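Local coordinates for peptide ABC transporter, peptide-binding protein (Thermus thermophilus, PDB 2D5W) that binds oligopeptides, here a pentapeptide, and probably delivers them to an ABC transporter for uptake across the membrane, at residues I302-D307 and Y548-P553; T276-R281 and N415-R420; V469-E474 and G570-P575. One frame throughout, in Å; residues are numbered along the deposited sequence.

Contact 1 (I302-D307 and Y548-P553)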
loop_
_atom_site.group_PDB
_atom_site.type_symbol
_atom_site.label_atom_id
_atom_site.label_comp_id
_atom_site.label_asym_id
_atom_site.label_seq_id
_atom_site.Cartn_x
_atom_site.Cartn_y
_atom_site.Cartn_z
ATOM N N ILE A 302 -4.691 -6.855 -5.066
ATOM C CA ILE A 302 -5.221 -5.500 -5.156
ATOM C C ILE A 302 -6.712 -5.603 -4.873
ATOM O O ILE A 302 -7.489 -6.089 -5.699
ATOM C CB ILE A 302 -4.978 -4.934 -6.564
ATOM C CG1 ILE A 302 -3.503 -5.120 -6.942
ATOM C CG2 ILE A 302 -5.348 -3.456 -6.601
ATOM C CD1 ILE A 302 -3.227 -5.015 -8.428
ATOM N N TRP A 303 -7.107 -5.118 -3.705
ATOM C CA TRP A 303 -8.482 -5.237 -3.255
ATOM C C TRP A 303 -9.266 -3.933 -3.214
ATOM O O TRP A 303 -9.084 -3.114 -2.305
ATOM C CB TRP A 303 -8.465 -5.909 -1.876
ATOM C CG TRP A 303 -9.795 -6.094 -1.225
ATOM C CD1 TRP A 303 -10.865 -6.786 -1.713
ATOM C CD2 TRP A 303 -10.183 -5.606 0.062
ATOM N NE1 TRP A 303 -11.900 -6.758 -0.806
ATOM C CE2 TRP A 303 -11.506 -6.041 0.294
ATOM C CE3 TRP A 303 -9.538 -4.843 1.044
ATOM C CZ2 TRP A 303 -12.198 -5.736 1.469
ATOM C CZ3 TRP A 303 -10.225 -4.541 2.211
ATOM C CH2 TRP A 303 -11.542 -4.987 2.414
ATOM N N GLU A 304 -10.130 -3.746 -4.210
ATOM C CA GLU A 304 -10.979 -2.558 -4.278
ATOM C C GLU A 304 -12.080 -2.791 -3.245
ATOM O O GLU A 304 -12.740 -3.837 -3.243
ATOM C CB GLU A 304 -11.577 -2.400 -5.678
ATOM C CG GLU A 304 -12.330 -1.084 -5.886
ATOM C CD GLU A 304 -11.423 0.134 -6.025
ATOM O OE1 GLU A 304 -11.958 1.265 -6.011
ATOM O OE2 GLU A 304 -10.189 -0.025 -6.160
ATOM N N HIS A 305 -12.287 -1.808 -2.376
ATOM C CA HIS A 305 -13.249 -1.962 -1.297
ATOM C C HIS A 305 -13.738 -0.602 -0.818
ATOM O O HIS A 305 -13.251 0.441 -1.261
ATOM C CB HIS A 305 -12.555 -2.649 -0.124
ATOM C CG HIS A 305 -11.491 -1.800 0.495
ATOM N ND1 HIS A 305 -10.283 -1.554 -0.125
ATOM C CD2 HIS A 305 -11.502 -1.036 1.613
ATOM C CE1 HIS A 305 -9.602 -0.668 0.583
ATOM N NE2 HIS A 305 -10.320 -0.337 1.640
ATOM N N ILE A 306 -14.689 -0.626 0.111
ATOM C CA ILE A 306 -15.208 0.597 0.694
ATOM C C ILE A 306 -15.083 0.504 2.208
ATOM O O ILE A 306 -15.736 -0.327 2.843
ATOM C CB ILE A 306 -16.694 0.835 0.333
ATOM C CG1 ILE A 306 -16.868 0.810 -1.189
ATOM C CG2 ILE A 306 -17.152 2.182 0.890
ATOM C CD1 ILE A 306 -18.290 1.090 -1.660
ATOM N N ASP A 307 -14.218 1.329 2.784
ATOM C CA ASP A 307 -14.082 1.344 4.226
ATOM C C ASP A 307 -15.260 2.116 4.798
ATOM O O ASP A 307 -15.852 2.971 4.128
ATOM C CB ASP A 307 -12.751 1.968 4.639
ATOM C CG ASP A 307 -11.625 0.960 4.620
ATOM O OD1 ASP A 307 -10.659 1.152 3.853
ATOM O OD2 ASP A 307 -11.718 -0.041 5.368
ATOM N N TYR A 548 -14.155 -5.680 -5.561
ATOM C CA TYR A 548 -13.591 -6.608 -6.537
ATOM C C TYR A 548 -12.073 -6.688 -6.458
ATOM O O TYR A 548 -11.422 -5.802 -5.901
ATOM C CB TYR A 548 -14.023 -6.232 -7.968
ATOM C CG TYR A 548 -13.773 -4.793 -8.381
ATOM C CD1 TYR A 548 -14.744 -3.806 -8.190
ATOM C CD2 TYR A 548 -12.573 -4.423 -8.985
ATOM C CE1 TYR A 548 -14.519 -2.486 -8.598
ATOM C CE2 TYR A 548 -12.341 -3.111 -9.391
ATOM C CZ TYR A 548 -13.313 -2.151 -9.197
ATOM O OH TYR A 548 -13.068 -0.860 -9.611
ATOM N N PHE A 549 -11.516 -7.768 -7.000
ATOM C CA PHE A 549 -10.068 -7.968 -7.023
ATOM C C PHE A 549 -9.569 -7.482 -8.378
ATOM O O PHE A 549 -10.137 -7.815 -9.418
ATOM C CB PHE A 549 -9.719 -9.446 -6.828
ATOM C CG PHE A 549 -10.102 -9.987 -5.477
ATOM C CD1 PHE A 549 -9.555 -9.451 -4.317
ATOM C CD2 PHE A 549 -10.995 -11.047 -5.370
ATOM C CE1 PHE A 549 -9.898 -9.967 -3.064
ATOM C CE2 PHE A 549 -11.340 -11.567 -4.125
ATOM C CZ PHE A 549 -10.790 -11.027 -2.974
ATOM N N ARG A 550 -8.494 -6.705 -8.357
ATOM C CA ARG A 550 -7.946 -6.111 -9.569
ATOM C C ARG A 550 -6.681 -6.719 -10.140
ATOM O O ARG A 550 -5.937 -7.422 -9.459
ATOM C CB ARG A 550 -7.680 -4.624 -9.313
ATOM C CG ARG A 550 -8.935 -3.821 -9.059
ATOM C CD ARG A 550 -8.639 -2.437 -8.510
ATOM N NE ARG A 550 -7.739 -1.669 -9.365
ATOM C CZ ARG A 550 -7.416 -0.402 -9.138
ATOM N NH1 ARG A 550 -6.591 0.235 -9.959
ATOM N NH2 ARG A 550 -7.923 0.230 -8.085
ATOM N N ALA A 551 -6.468 -6.427 -11.418
ATOM C CA ALA A 551 -5.275 -6.826 -12.155
ATOM C C ALA A 551 -4.800 -5.498 -12.741
ATOM O O ALA A 551 -5.611 -4.711 -13.239
ATOM C CB ALA A 551 -5.617 -7.805 -13.269
ATOM N N ASN A 552 -3.500 -5.232 -12.663
ATOM C CA ASN A 552 -2.955 -3.983 -13.183
ATOM C C ASN A 552 -2.615 -4.057 -14.661
ATOM O O ASN A 552 -1.950 -4.991 -15.109
ATOM C CB ASN A 552 -1.666 -3.582 -12.453
ATOM C CG ASN A 552 -1.894 -3.176 -11.010
ATOM O OD1 ASN A 552 -2.905 -2.564 -10.673
ATOM N ND2 ASN A 552 -0.930 -3.491 -10.151
ATOM N N PRO A 553 -3.083 -3.076 -15.445
ATOM C CA PRO A 553 -2.761 -3.096 -16.871
ATOM C C PRO A 553 -1.459 -2.314 -17.051
ATOM O O PRO A 553 -1.255 -1.280 -16.411
ATOM C CB PRO A 553 -3.951 -2.385 -17.502
ATOM C CG PRO A 553 -4.305 -1.364 -16.468
ATOM C CD PRO A 553 -4.166 -2.116 -15.157
#
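Glu304 lies alongside Tyr548, both side chains pointing the same way from a hydrogen-bonded antiparallel pair. CB of Glu304 sits over the centre of the Tyr548 ring, 3.8 Å from its centroid, a CH-pi contact. CG follows across the same face and comes 3.6 Å from Tyr548 CZ. The chain then bends at chi2 (74°), which carries CD to 4.1 Å from both Tyr548 OH and Arg550 NH2. OE2 forms a salt bridge with Arg550 NH2 at 3.0 Å. The bond leaves the edge of the guanidinium near its plane and reaches OE2 on the syn side, but 33° out of the carboxylate plane. OE1 forms a second salt bridge, to Arg418 of the helix 416-431.

Ile302 crosses Arg550 at about a right angle. Its CG2 packs 3.8 Å from Arg550 CB and lies over one guanidinium face. Its CD1 rests on the Asn552 amide, 3.3 Å from ND2, and both residues meet a basic side chain of the bound peptide. On the other face of the sheet, Trp303 and Phe549 meet obliquely, CD1 to CE1 at 3.6 Å. Backbone bonds tie the strands of this mixed sheet, among them Arg550 N to Ile302 O at 2.9 Å. One carboxylate thus faces two arginines and probably offsets their repulsion. Glu465 lies near, but the arginines probably outweigh it and keep Glu304 ionised.

Contact 2 (T276-R281 and N415-R420)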
loop_
_atom_site.group_PDB
_atom_site.type_symbol
_atom_site.label_atom_id
_atom_site.label_comp_id
_atom_site.label_asym_id
_atom_site.label_seq_id
_atom_site.Cartn_x
_atom_site.Cartn_y
_atom_site.Cartn_z
ATOM N N THR A 276 -6.896 2.193 -15.407
ATOM C CA THR A 276 -7.706 1.156 -14.796
ATOM C C THR A 276 -7.937 0.036 -15.815
ATOM O O THR A 276 -7.692 0.209 -17.010
ATOM C CB THR A 276 -9.032 1.732 -14.248
ATOM O OG1 THR A 276 -9.720 2.452 -15.275
ATOM C CG2 THR A 276 -8.741 2.687 -13.095
ATOM N N PHE A 277 -8.386 -1.114 -15.332
ATOM C CA PHE A 277 -8.596 -2.299 -16.164
ATOM C C PHE A 277 -9.362 -2.048 -17.462
ATOM O O PHE A 277 -8.936 -2.476 -18.541
ATOM C CB PHE A 277 -9.314 -3.362 -15.332
ATOM C CG PHE A 277 -9.306 -4.734 -15.945
ATOM C CD1 PHE A 277 -8.259 -5.617 -15.696
ATOM C CD2 PHE A 277 -10.356 -5.155 -16.750
ATOM C CE1 PHE A 277 -8.263 -6.901 -16.240
ATOM C CE2 PHE A 277 -10.369 -6.436 -17.298
ATOM C CZ PHE A 277 -9.320 -7.311 -17.041
ATOM N N ASP A 278 -10.495 -1.366 -17.350
ATOM C CA ASP A 278 -11.331 -1.053 -18.502
ATOM C C ASP A 278 -10.582 -0.225 -19.542
ATOM O O ASP A 278 -10.760 -0.410 -20.746
ATOM C CB ASP A 278 -12.587 -0.303 -18.046
ATOM C CG ASP A 278 -12.266 0.929 -17.212
ATOM O OD1 ASP A 278 -12.710 2.036 -17.586
ATOM O OD2 ASP A 278 -11.575 0.790 -16.179
ATOM N N GLN A 279 -9.736 0.689 -19.086
ATOM C CA GLN A 279 -8.991 1.525 -20.017
ATOM C C GLN A 279 -7.951 0.714 -20.780
ATOM O O GLN A 279 -7.710 0.954 -21.964
ATOM C CB GLN A 279 -8.313 2.671 -19.270
ATOM C CG GLN A 279 -9.288 3.588 -18.559
ATOM C CD GLN A 279 -8.587 4.718 -17.845
ATOM O OE1 GLN A 279 -7.735 4.491 -16.984
ATOM N NE2 GLN A 279 -8.935 5.946 -18.202
ATOM N N GLY A 280 -7.353 -0.258 -20.100
ATOM C CA GLY A 280 -6.343 -1.091 -20.726
ATOM C C GLY A 280 -6.877 -1.908 -21.884
ATOM O O GLY A 280 -6.116 -2.315 -22.762
ATOM N N ARG A 281 -8.182 -2.162 -21.895
ATOM C CA ARG A 281 -8.777 -2.935 -22.977
ATOM C C ARG A 281 -9.716 -2.101 -23.845
ATOM O O ARG A 281 -10.479 -2.646 -24.644
ATOM C CB ARG A 281 -9.505 -4.165 -22.413
ATOM C CG ARG A 281 -10.606 -3.875 -21.407
ATOM C CD ARG A 281 -10.825 -5.078 -20.480
ATOM N NE ARG A 281 -11.276 -6.279 -21.181
ATOM C CZ ARG A 281 -12.542 -6.534 -21.501
ATOM N NH1 ARG A 281 -12.856 -7.654 -22.143
ATOM N NH2 ARG A 281 -13.499 -5.679 -21.167
ATOM N N ASN A 415 -10.091 9.565 -10.916
ATOM C CA ASN A 415 -10.089 8.160 -11.296
ATOM C C ASN A 415 -11.485 7.915 -11.848
ATOM O O ASN A 415 -12.444 7.688 -11.105
ATOM C CB ASN A 415 -9.805 7.280 -10.082
ATOM C CG ASN A 415 -9.552 5.845 -10.463
ATOM O OD1 ASN A 415 -10.479 5.107 -10.789
ATOM N ND2 ASN A 415 -8.284 5.443 -10.446
ATOM N N VAL A 416 -11.589 7.965 -13.170
ATOM C CA VAL A 416 -12.874 7.848 -13.832
ATOM C C VAL A 416 -13.703 6.611 -13.529
ATOM O O VAL A 416 -14.912 6.728 -13.322
ATOM C CB VAL A 416 -12.709 8.026 -15.359
ATOM C CG1 VAL A 416 -14.062 7.915 -16.053
ATOM C CG2 VAL A 416 -12.088 9.390 -15.645
ATOM N N VAL A 417 -13.089 5.436 -13.466
ATOM C CA VAL A 417 -13.893 4.255 -13.189
ATOM C C VAL A 417 -14.515 4.336 -11.790
ATOM O O VAL A 417 -15.630 3.856 -11.575
ATOM C CB VAL A 417 -13.079 2.940 -13.373
ATOM C CG1 VAL A 417 -12.176 2.686 -12.181
ATOM C CG2 VAL A 417 -14.037 1.776 -13.606
ATOM N N ARG A 418 -13.815 4.954 -10.842
ATOM C CA ARG A 418 -14.359 5.111 -9.496
ATOM C C ARG A 418 -15.467 6.163 -9.477
ATOM O O ARG A 418 -16.449 6.024 -8.746
ATOM C CB ARG A 418 -13.249 5.490 -8.516
ATOM C CG ARG A 418 -12.401 4.305 -8.112
ATOM C CD ARG A 418 -11.197 4.725 -7.310
ATOM N NE ARG A 418 -10.470 3.563 -6.816
ATOM C CZ ARG A 418 -9.249 3.610 -6.297
ATOM N NH1 ARG A 418 -8.606 4.769 -6.204
ATOM N NH2 ARG A 418 -8.672 2.494 -5.877
ATOM N N GLU A 419 -15.312 7.222 -10.266
ATOM C CA GLU A 419 -16.337 8.253 -10.327
ATOM C C GLU A 419 -17.598 7.634 -10.936
ATOM O O GLU A 419 -18.715 7.929 -10.507
ATOM C CB GLU A 419 -15.816 9.451 -11.137
ATOM C CG GLU A 419 -14.647 10.140 -10.418
ATOM C CD GLU A 419 -13.945 11.217 -11.226
ATOM O OE1 GLU A 419 -13.768 11.037 -12.448
ATOM O OE2 GLU A 419 -13.540 12.237 -10.623
ATOM N N ARG A 420 -17.416 6.752 -11.915
ATOM C CA ARG A 420 -18.537 6.060 -12.544
ATOM C C ARG A 420 -19.165 5.087 -11.542
ATOM O O ARG A 420 -20.388 4.926 -11.490
ATOM C CB ARG A 420 -18.058 5.297 -13.782
ATOM C CG ARG A 420 -17.727 6.193 -14.980
ATOM C CD ARG A 420 -16.939 5.430 -16.039
ATOM N NE ARG A 420 -17.618 4.198 -16.425
ATOM C CZ ARG A 420 -17.001 3.100 -16.850
ATOM N NH1 ARG A 420 -17.710 2.027 -17.172
ATOM N NH2 ARG A 420 -15.679 3.067 -16.943
HETATM O O HOH W 1 -10.556 5.113 -15.037
#
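The Arg420 guanidinium presents its edge to Asp278, with OD1 near its plane. The carboxylate is turned 60° from the guanidinium, and the two side chains slide past each other in opposite directions. NH2 of Arg420 is 3.2 Å from OD1 of Asp278, a salt bridge whose hydrogen bond is weak and bent. Phe344 of the helix 337-345 also meets Arg420, by a cation-pi contact.

The other carboxylate oxygen, OD2, accepts a 2.6 Å bond from Thr276 OG1 on its syn side, 30° out of the plane. It also rests 3.7 Å from Val417 CG2. CG of Asp278 stands between the backbone N and the carbonyl carbon (chi1 54°), which brings the carboxylate back toward Thr276 OG1 and Val417. Thr276 CG2 packs on Val417 CG1 at 3.6 Å and reaches the Asn415 amide. Asn415 is the N-cap of the helix 416-431, its OD1 accepting weakly from Arg418 N. A water donates to Thr276 OG1 at 2.8 Å and accepts from Val417 N, so it bridges the short turn and the first turn of the helix. An alanine in place of Asp278 would probably leave Arg420 without this acidic mate and let the Thr276 hydroxyl turn. The contact therefore joins methyl packing to a branched polar network, in which Thr276 OG1 donates a hydrogen bond to Asp278 OD2 and accepts one from the water.

Contact 3 (V469-E474 and G570-P575)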
loop_
_atom_site.group_PDB
_atom_site.type_symbol
_atom_site.label_atom_id
_atom_site.label_comp_id
_atom_site.label_asym_id
_atom_site.label_seq_id
_atom_site.Cartn_x
_atom_site.Cartn_y
_atom_site.Cartn_z
ATOM N N VAL A 469 -3.120 -2.541 -1.726
ATOM C CA VAL A 469 -2.198 -3.369 -2.496
ATOM C C VAL A 469 -1.391 -4.079 -1.414
ATOM O O VAL A 469 -0.735 -3.431 -0.596
ATOM C CB VAL A 469 -1.243 -2.527 -3.360
ATOM C CG1 VAL A 469 -0.322 -3.442 -4.159
ATOM C CG2 VAL A 469 -2.041 -1.628 -4.286
ATOM N N SER A 470 -1.448 -5.403 -1.400
ATOM C CA SER A 470 -0.756 -6.170 -0.373
ATOM C C SER A 470 0.431 -6.988 -0.849
ATOM O O SER A 470 0.543 -7.332 -2.026
ATOM C CB SER A 470 -1.742 -7.123 0.312
ATOM O OG SER A 470 -2.827 -6.429 0.899
ATOM N N ASN A 471 1.324 -7.283 0.091
ATOM C CA ASN A 471 2.470 -8.137 -0.185
ATOM C C ASN A 471 2.129 -9.490 0.452
ATOM O O ASN A 471 0.998 -9.699 0.910
ATOM C CB ASN A 471 3.765 -7.561 0.407
ATOM C CG ASN A 471 3.656 -7.263 1.885
ATOM O OD1 ASN A 471 2.930 -7.930 2.615
ATOM N ND2 ASN A 471 4.398 -6.259 2.341
ATOM N N LEU A 472 3.090 -10.407 0.489
ATOM C CA LEU A 472 2.851 -11.730 1.054
ATOM C C LEU A 472 2.905 -11.807 2.578
ATOM O O LEU A 472 2.720 -12.878 3.155
ATOM C CB LEU A 472 3.832 -12.737 0.446
ATOM C CG LEU A 472 3.446 -13.206 -0.959
ATOM C CD1 LEU A 472 4.620 -13.907 -1.622
ATOM C CD2 LEU A 472 2.240 -14.132 -0.866
ATOM N N GLN A 473 3.158 -10.682 3.234
ATOM C CA GLN A 473 3.201 -10.671 4.690
ATOM C C GLN A 473 1.801 -10.406 5.235
ATOM O O GLN A 473 1.555 -9.408 5.911
ATOM C CB GLN A 473 4.181 -9.608 5.180
ATOM C CG GLN A 473 5.602 -9.816 4.671
ATOM C CD GLN A 473 6.608 -8.944 5.387
ATOM O OE1 GLN A 473 6.390 -7.746 5.569
ATOM N NE2 GLN A 473 7.725 -9.537 5.792
ATOM N N GLU A 474 0.887 -11.321 4.930
ATOM C CA GLU A 474 -0.501 -11.198 5.363
ATOM C C GLU A 474 -0.691 -11.608 6.820
ATOM O O GLU A 474 -0.352 -12.726 7.212
ATOM C CB GLU A 474 -1.399 -12.046 4.460
ATOM C CG GLU A 474 -2.891 -11.972 4.791
ATOM C CD GLU A 474 -3.454 -10.558 4.699
ATOM O OE1 GLU A 474 -3.281 -9.915 3.640
ATOM O OE2 GLU A 474 -4.072 -10.094 5.683
ATOM N N GLY A 570 8.865 -7.057 -6.165
ATOM C CA GLY A 570 9.167 -5.907 -5.330
ATOM C C GLY A 570 8.339 -5.931 -4.057
ATOM O O GLY A 570 8.243 -4.932 -3.344
ATOM N N GLY A 571 7.737 -7.084 -3.781
ATOM C CA GLY A 571 6.909 -7.244 -2.601
ATOM C C GLY A 571 5.438 -6.966 -2.856
ATOM O O GLY A 571 4.588 -7.811 -2.580
ATOM N N TYR A 572 5.141 -5.792 -3.407
ATOM C CA TYR A 572 3.766 -5.373 -3.662
ATOM C C TYR A 572 3.234 -5.600 -5.067
ATOM O O TYR A 572 2.107 -5.214 -5.375
ATOM C CB TYR A 572 3.615 -3.900 -3.296
ATOM C CG TYR A 572 3.774 -3.638 -1.821
ATOM C CD1 TYR A 572 2.738 -3.917 -0.929
ATOM C CD2 TYR A 572 4.958 -3.108 -1.311
ATOM C CE1 TYR A 572 2.878 -3.674 0.435
ATOM C CE2 TYR A 572 5.108 -2.861 0.050
ATOM C CZ TYR A 572 4.064 -3.145 0.915
ATOM O OH TYR A 572 4.208 -2.894 2.261
ATOM N N GLY A 573 4.041 -6.197 -5.930
ATOM C CA GLY A 573 3.569 -6.474 -7.268
ATOM C C GLY A 573 3.550 -5.292 -8.205
ATOM O O GLY A 573 2.499 -4.900 -8.714
ATOM N N TYR A 574 4.713 -4.701 -8.412
ATOM C CA TYR A 574 4.822 -3.596 -9.340
ATOM C C TYR A 574 6.179 -3.629 -10.015
ATOM O O TYR A 574 7.061 -4.403 -9.631
ATOM C CB TYR A 574 4.555 -2.247 -8.649
ATOM C CG TYR A 574 5.204 -2.007 -7.301
ATOM C CD1 TYR A 574 4.659 -1.073 -6.422
ATOM C CD2 TYR A 574 6.366 -2.674 -6.915
ATOM C CE1 TYR A 574 5.249 -0.803 -5.193
ATOM C CE2 TYR A 574 6.966 -2.410 -5.683
ATOM C CZ TYR A 574 6.401 -1.473 -4.830
ATOM O OH TYR A 574 6.987 -1.199 -3.615
ATOM N N PRO A 575 6.348 -2.833 -11.073
ATOM C CA PRO A 575 7.616 -2.785 -11.797
ATOM C C PRO A 575 8.608 -1.912 -11.047
ATOM O O PRO A 575 8.239 -1.235 -10.087
ATOM C CB PRO A 575 7.215 -2.179 -13.135
ATOM C CG PRO A 575 6.138 -1.225 -12.741
ATOM C CD PRO A 575 5.323 -2.012 -11.744
HETATM O O HOH W 2 5.298 -10.158 -1.167
#
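Asn471 and Tyr572 lie side by side and point the same way, the amide plane only 29° from the ring plane. CB of Asn471 sits over one face of the Tyr572 ring, offset toward the rim. It is 4.3 Å from the ring centroid, a CH-pi contact. Farther out, ND2 comes 3.4 Å from Tyr572 CZ. It is equally near OH, but the angle is too poor for a hydrogen bond. The OH bonds instead to the backbone of the bound peptide.

CG of Asn471 stands between its own backbone N and carbonyl carbon (chi1 54°). Chi2 (31°) then turns OD1 to Gln473 N, from which it accepts at 2.8 Å, closing an Asx turn. The donor lies above the carbonyl plane. This bond would limit the turning of the amide, which lies at a shallow tilt to the ring.

Val469 crosses Tyr572 obliquely at the other end. Its CG1 is 3.2 Å from Tyr572 O and 4.1 Å from Tyr572 CB. The Val469 carbonyl oxygen approaches the ring obliquely, 3.5 Å from CD1. Gly571 turns its carbonyl oxygen toward Asn471, 3.1 Å from CB, with a CA-H...O contact from Asn471 CA as well. A water accepts from Leu472 N and donates to Gly571 O, each at 2.8 Å, and so links the two loops. At Gly571 the backbone angles would press a CB against the preceding carbonyl oxygen.

The contact lines the peptide site. Val469 pairs antiparallel with the peptide backbone, and the Tyr572 ring takes a basic side chain by a cation-pi contact. Water and weak C-H contacts join the loops, while Tyr572 OH and Ser470 OG bond the peptide, consistent with loops held together lightly and turned toward the ligand.

How the contacts relate
Contacts 1 and 2 are linked directly. Their centres are 12 Å apart, and Arg418 NE of contact 2 forms a 2.9 Å salt bridge with Glu304 OE1 of contact 1. Phe277 CD1 also packs 3.7 Å from Ala551 O. Contact 3 lies about 13 Å from contact 1, centre to centre, and meets it loosely where Asn552 ND2 is 4.0 Å from Gly573 O. Contacts 2 and 3 do not touch; their nearest atoms are about 8 Å apart. All three reach the bound peptide. Arg418 forms a salt bridge with its backbone, Ile302 packs on a basic side chain, and 469-474 and 570-575 hold both backbone and side chains.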